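PDB 1ZKI: thioesterase domain-containing protein from Pseudomonas aeruginosa, which adopts the hotdog fold of the thioesterase superfamily and probably hydrolyses acyl-CoA thioesters. Local coordinates for residues V34-A39 and F55-V60; E18-D23 and G51-S56. All coordinates share one frame; numbering follows the deposited sequence. Where two conformers were deposited one is given.

Interaction 1: residues V34-A39 and F55-V60; sequences VRLPMA and FSLMDV
Leu57 of the helix reaches between Val34 and Leu36, two residues of strand 31-37 whose side chains both point at the helix, and its two methyls divide the work. Leu57 CD1 takes the valine: it lies 3.5 Å from Val34 CG1, and the two side chains run past each other in opposite directions. Leu57 CD1 also rests 3.8 Å from Val34 O, so it touches both the backbone and the side chain of Val34. Leu57 CD2 packs 4.1 Å from Leu36 CB, while Leu36 CD2 returns to Leu57 CB at the same 4.1 Å. With CG anti to the backbone N (chi1 166°), Leu57 throws its branched end away from the helix and onto the strand; in Val34 it is CG1 that is anti to N (chi1 175°), and this is the methyl that meets the leucine. No hydrogen bond crosses the interface. Arg35, between the two contacting residues, points the other way and forms salt bridges with Asp23 and Glu93. The strand and helix segments run nearly antiparallel, at 162°, and the axes of the two short segments approach to 9.0 Å, as helix 51-70 lies against the curved antiparallel sheet of the hotdog fold. Leu57 also touches Val94 and Cys96 on strand 93-103 and Val114 on strand 107-116, while Leu22 packs against it from the loop after helix 15-20.

Interaction 2: residues E18-D23 and G51-S56; sequences ELVGLD and GGALFS
Gly52 O is gripped twice from within its own helix: the backbone Ser56 N bonds to it at 2.9 Å, and the hydroxyl Ser56 OG donates to it at 2.8 Å. The two donors arrive from opposite faces of the carbonyl plane, the hydroxyl tilted 31° from it, with a C=O...OG angle of 146°. A chi1 of -64° folds OG back along the helix to make this bond, and Tyr16 OH of helix 15-20 forms a further hydrogen bond with OG. Between residues 18-23 and 51-56 themselves no hydrogen bond crosses; one contact is methyl to methyl, the other methyl to carbonyl. Leu22 CD1 sits 3.8 Å from Ser56 O, a methyl resting on a carbonyl. About one turn earlier on helix 51-70, Ala53 CB just meets Val20 CG1 at 4.5 Å, and Leu42 touches both residues. The change of direction between Val20 and Leu22 comes from a Schellman motif, in which Gly21, with positive phi, ends helix 15-20 through Gly21 N to Glu18 O and Leu22 N to Ser17 O. The seam therefore combines these light methyl contacts with a buried serine whose hydroxyl is satisfied inside its helix and by Tyr16, which ties helix 15-20 to the start of helix 51-70.

From the N terminus, the chain passes through helix 15-20, turns at Gly21 and enters strands 23-27 and 31-37 before a long connection leads to helix 51-70. Interaction 2 closes the longer loop, with 27 residues between its segments; interaction 1 begins within that loop and reaches a little further along the same helix, so the two overlap, sharing Phe55 and Ser56. Their centres are 4 Å apart. They also meet directly: Val60 CG2 lies 3.5 Å from Leu22 CD1, and Leu36 CD1 lies 3.4 Å from Val20 O. Together they tie helix 15-20 and the hairpin 23-37 to the first turns of helix 51-70.

Interaction 1: residues V34-A39 and F55-V60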
loop_
_atom_site.group_PDB
_atom_site.type_symbol
_atom_site.label_atom_id
_atom_site.label_comp_id
_atom_site.label_asym_id
_atom_site.label_seq_id
_atom_site.Cartn_x
_atom_site.Cartn_y
_atom_site.Cartn_z
ATOM N N VAL A 34 11.723 -4.446 -11.515
ATOM C CA VAL A 34 11.803 -3.938 -12.888
ATOM C C VAL A 34 12.464 -2.554 -12.860
ATOM O O VAL A 34 12.218 -1.780 -11.925
ATOM C CB VAL A 34 10.366 -3.871 -13.510
ATOM C CG1 VAL A 34 10.377 -3.248 -14.885
ATOM C CG2 VAL A 34 9.720 -5.269 -13.549
ATOM N N ARG A 35 13.296 -2.243 -13.857
ATOM C CA ARG A 35 13.941 -0.923 -13.928
ATOM C C ARG A 35 13.358 -0.128 -15.082
ATOM O O ARG A 35 12.858 -0.712 -16.054
ATOM C CB ARG A 35 15.471 -1.043 -14.069
ATOM C CG ARG A 35 15.934 -1.661 -15.352
ATOM C CD ARG A 35 17.475 -1.786 -15.426
ATOM N NE ARG A 35 18.157 -0.504 -15.665
ATOM C CZ ARG A 35 18.377 0.039 -16.862
ATOM N NH1 ARG A 35 19.012 1.208 -16.959
ATOM N NH2 ARG A 35 17.955 -0.568 -17.979
ATOM N N LEU A 36 13.433 1.196 -14.969
ATOM C CA LEU A 36 12.944 2.117 -15.993
ATOM C C LEU A 36 13.890 3.306 -16.065
ATOM O O LEU A 36 13.878 4.150 -15.168
ATOM C CB LEU A 36 11.510 2.591 -15.702
ATOM C CG LEU A 36 10.926 3.653 -16.666
ATOM C CD1 LEU A 36 11.045 3.203 -18.137
ATOM C CD2 LEU A 36 9.447 3.980 -16.295
ATOM N N PRO A 37 14.718 3.365 -17.124
ATOM C CA PRO A 37 15.573 4.537 -17.321
ATOM C C PRO A 37 14.773 5.711 -17.874
ATOM O O PRO A 37 13.863 5.512 -18.709
ATOM C CB PRO A 37 16.605 4.054 -18.352
ATOM C CG PRO A 37 15.913 2.967 -19.116
ATOM C CD PRO A 37 14.934 2.319 -18.144
HETATM N N MSE A 38 15.090 6.927 -17.412
HETATM C CA MSE A 38 14.476 8.135 -17.982
HETATM C C MSE A 38 14.793 8.218 -19.478
HETATM O O MSE A 38 15.866 7.793 -19.939
HETATM C CB MSE A 38 14.986 9.415 -17.284
HETATM C CG MSE A 38 14.305 10.715 -17.773
HETATM SE SE MSE A 38 12.434 10.676 -17.298
HETATM C CE MSE A 38 11.892 12.420 -17.843
ATOM N N ALA A 39 13.842 8.754 -20.237
ATOM C CA ALA A 39 14.052 9.036 -21.642
ATOM C C ALA A 39 13.173 10.223 -22.011
ATOM O O ALA A 39 12.217 10.520 -21.304
ATOM C CB ALA A 39 13.696 7.830 -22.498
ATOM N N PHE A 55 3.188 4.609 -13.233
ATOM C CA PHE A 55 2.152 3.620 -13.006
ATOM C C PHE A 55 2.370 2.385 -13.887
ATOM O O PHE A 55 2.183 1.263 -13.426
ATOM C CB PHE A 55 0.768 4.209 -13.247
ATOM C CG PHE A 55 -0.328 3.210 -13.082
ATOM C CD1 PHE A 55 -0.976 3.077 -11.852
ATOM C CD2 PHE A 55 -0.680 2.371 -14.144
ATOM C CE1 PHE A 55 -1.993 2.131 -11.681
ATOM C CE2 PHE A 55 -1.689 1.417 -13.997
ATOM C CZ PHE A 55 -2.356 1.298 -12.764
ATOM N N SER A 56 2.747 2.589 -15.149
ATOM C CA SER A 56 2.975 1.481 -16.081
ATOM C C SER A 56 4.071 0.572 -15.534
ATOM O O SER A 56 3.930 -0.638 -15.509
ATOM C CB SER A 56 3.347 2.012 -17.461
ATOM O OG SER A 56 2.260 2.746 -18.015
ATOM N N LEU A 57 5.151 1.180 -15.059
ATOM C CA LEU A 57 6.203 0.443 -14.391
ATOM C C LEU A 57 5.637 -0.387 -13.237
ATOM O O LEU A 57 5.892 -1.611 -13.152
ATOM C CB LEU A 57 7.252 1.422 -13.885
ATOM C CG LEU A 57 8.264 0.866 -12.885
ATOM C CD1 LEU A 57 9.131 -0.217 -13.552
ATOM C CD2 LEU A 57 9.109 2.027 -12.365
HETATM N N MSE A 58 4.845 0.252 -12.372
HETATM C CA MSE A 58 4.282 -0.455 -11.234
HETATM C C MSE A 58 3.377 -1.626 -11.652
HETATM O O MSE A 58 3.517 -2.729 -11.141
HETATM C CB MSE A 58 3.514 0.507 -10.319
HETATM C CG MSE A 58 2.992 -0.191 -9.079
HETATM SE SE MSE A 58 2.270 1.139 -7.884
HETATM C CE MSE A 58 3.965 2.020 -7.456
ATOM N N ASP A 59 2.465 -1.379 -12.587
ATOM C CA ASP A 59 1.532 -2.427 -13.031
ATOM C C ASP A 59 2.296 -3.642 -13.596
ATOM O O ASP A 59 1.980 -4.809 -13.290
ATOM C CB ASP A 59 0.556 -1.856 -14.064
ATOM C CG ASP A 59 -0.415 -2.903 -14.577
ATOM O OD1 ASP A 59 -1.211 -3.444 -13.777
ATOM O OD2 ASP A 59 -0.338 -3.229 -15.766
ATOM N N VAL A 60 3.318 -3.375 -14.407
ATOM C CA VAL A 60 4.116 -4.455 -14.978
ATOM C C VAL A 60 4.855 -5.256 -13.904
ATOM O O VAL A 60 4.858 -6.485 -13.942
ATOM C CB VAL A 60 5.062 -3.938 -16.073
ATOM C CG1 VAL A 60 6.097 -4.995 -16.462
ATOM C CG2 VAL A 60 4.218 -3.491 -17.320
#

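Interaction 2: residues E18-D23 and G51-S56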
loop_
_atom_site.group_PDB
_atom_site.type_symbol
_atom_site.label_atom_id
_atom_site.label_comp_id
_atom_site.label_asym_id
_atom_site.label_seq_id
_atom_site.Cartn_x
_atom_site.Cartn_y
_atom_site.Cartn_z
ATOM N N GLU A 18 7.809 -2.693 -23.654
ATOM C CA GLU A 18 8.951 -2.318 -24.509
ATOM C C GLU A 18 8.953 -0.849 -24.925
ATOM O O GLU A 18 10.011 -0.198 -24.941
ATOM C CB GLU A 18 8.956 -3.207 -25.744
ATOM C CG GLU A 18 9.223 -4.622 -25.379
ATOM C CD GLU A 18 10.674 -4.893 -25.427
ATOM O OE1 GLU A 18 11.301 -4.793 -24.341
ATOM O OE2 GLU A 18 11.170 -5.162 -26.561
ATOM N N LEU A 19 7.766 -0.337 -25.250
ATOM C CA LEU A 19 7.576 1.052 -25.654
ATOM C C LEU A 19 8.025 1.983 -24.530
ATOM O O LEU A 19 8.783 2.930 -24.746
ATOM C CB LEU A 19 6.095 1.317 -25.934
ATOM C CG LEU A 19 5.734 2.767 -26.287
ATOM C CD1 LEU A 19 6.155 3.097 -27.736
ATOM C CD2 LEU A 19 4.223 3.056 -26.023
ATOM N N VAL A 20 7.562 1.696 -23.323
ATOM C CA VAL A 20 7.892 2.553 -22.188
ATOM C C VAL A 20 9.384 2.439 -21.826
ATOM O O VAL A 20 9.991 3.398 -21.320
ATOM C CB VAL A 20 6.960 2.240 -21.006
ATOM C CG1 VAL A 20 7.356 3.020 -19.777
ATOM C CG2 VAL A 20 5.532 2.590 -21.403
ATOM N N GLY A 21 9.963 1.268 -22.089
ATOM C CA GLY A 21 11.369 0.992 -21.791
ATOM C C GLY A 21 11.572 0.221 -20.498
ATOM O O GLY A 21 12.649 0.290 -19.878
ATOM N N LEU A 22 10.546 -0.536 -20.100
ATOM C CA LEU A 22 10.604 -1.321 -18.867
ATOM C C LEU A 22 11.533 -2.503 -19.083
ATOM O O LEU A 22 11.483 -3.157 -20.112
ATOM C CB LEU A 22 9.210 -1.807 -18.433
ATOM C CG LEU A 22 8.196 -0.681 -18.244
ATOM C CD1 LEU A 22 6.782 -1.200 -17.964
ATOM C CD2 LEU A 22 8.628 0.353 -17.177
ATOM N N ASP A 23 12.289 -2.830 -18.052
ATOM C CA ASP A 23 13.334 -3.796 -18.181
ATOM C C ASP A 23 13.319 -4.690 -16.931
ATOM O O ASP A 23 13.755 -4.255 -15.865
ATOM C CB ASP A 23 14.634 -2.996 -18.333
ATOM C CG ASP A 23 15.849 -3.852 -18.505
ATOM O OD1 ASP A 23 15.727 -5.011 -18.943
ATOM O OD2 ASP A 23 16.949 -3.328 -18.222
ATOM N N GLY A 51 3.553 10.566 -14.552
ATOM C CA GLY A 51 2.844 9.672 -13.643
ATOM C C GLY A 51 2.339 8.405 -14.327
ATOM O O GLY A 51 2.277 7.347 -13.703
ATOM N N GLY A 52 1.961 8.514 -15.601
ATOM C CA GLY A 52 1.519 7.342 -16.340
ATOM C C GLY A 52 2.644 6.334 -16.542
ATOM O O GLY A 52 2.414 5.120 -16.523
ATOM N N ALA A 53 3.864 6.832 -16.773
ATOM C CA ALA A 53 5.018 5.936 -16.962
ATOM C C ALA A 53 5.360 5.227 -15.661
ATOM O O ALA A 53 5.636 4.022 -15.643
ATOM C CB ALA A 53 6.198 6.707 -17.496
ATOM N N LEU A 54 5.307 5.974 -14.567
ATOM C CA LEU A 54 5.512 5.373 -13.245
ATOM C C LEU A 54 4.449 4.317 -12.929
ATOM O O LEU A 54 4.779 3.236 -12.418
ATOM C CB LEU A 54 5.527 6.447 -12.170
ATOM C CG LEU A 54 6.809 7.287 -12.144
ATOM C CD1 LEU A 54 6.658 8.594 -11.324
ATOM C CD2 LEU A 54 8.009 6.479 -11.628
ATOM N N PHE A 55 3.188 4.609 -13.233
ATOM C CA PHE A 55 2.152 3.620 -13.006
ATOM C C PHE A 55 2.370 2.385 -13.887
ATOM O O PHE A 55 2.183 1.263 -13.426
ATOM C CB PHE A 55 0.768 4.209 -13.247
ATOM C CG PHE A 55 -0.328 3.210 -13.082
ATOM C CD1 PHE A 55 -0.976 3.077 -11.852
ATOM C CD2 PHE A 55 -0.680 2.371 -14.144
ATOM C CE1 PHE A 55 -1.993 2.131 -11.681
ATOM C CE2 PHE A 55 -1.689 1.417 -13.997
ATOM C CZ PHE A 55 -2.356 1.298 -12.764
ATOM N N SER A 56 2.747 2.589 -15.149
ATOM C CA SER A 56 2.975 1.481 -16.081
ATOM C C SER A 56 4.071 0.572 -15.534
ATOM O O SER A 56 3.930 -0.638 -15.509
ATOM C CB SER A 56 3.347 2.012 -17.461
ATOM O OG SER A 56 2.260 2.746 -18.015
#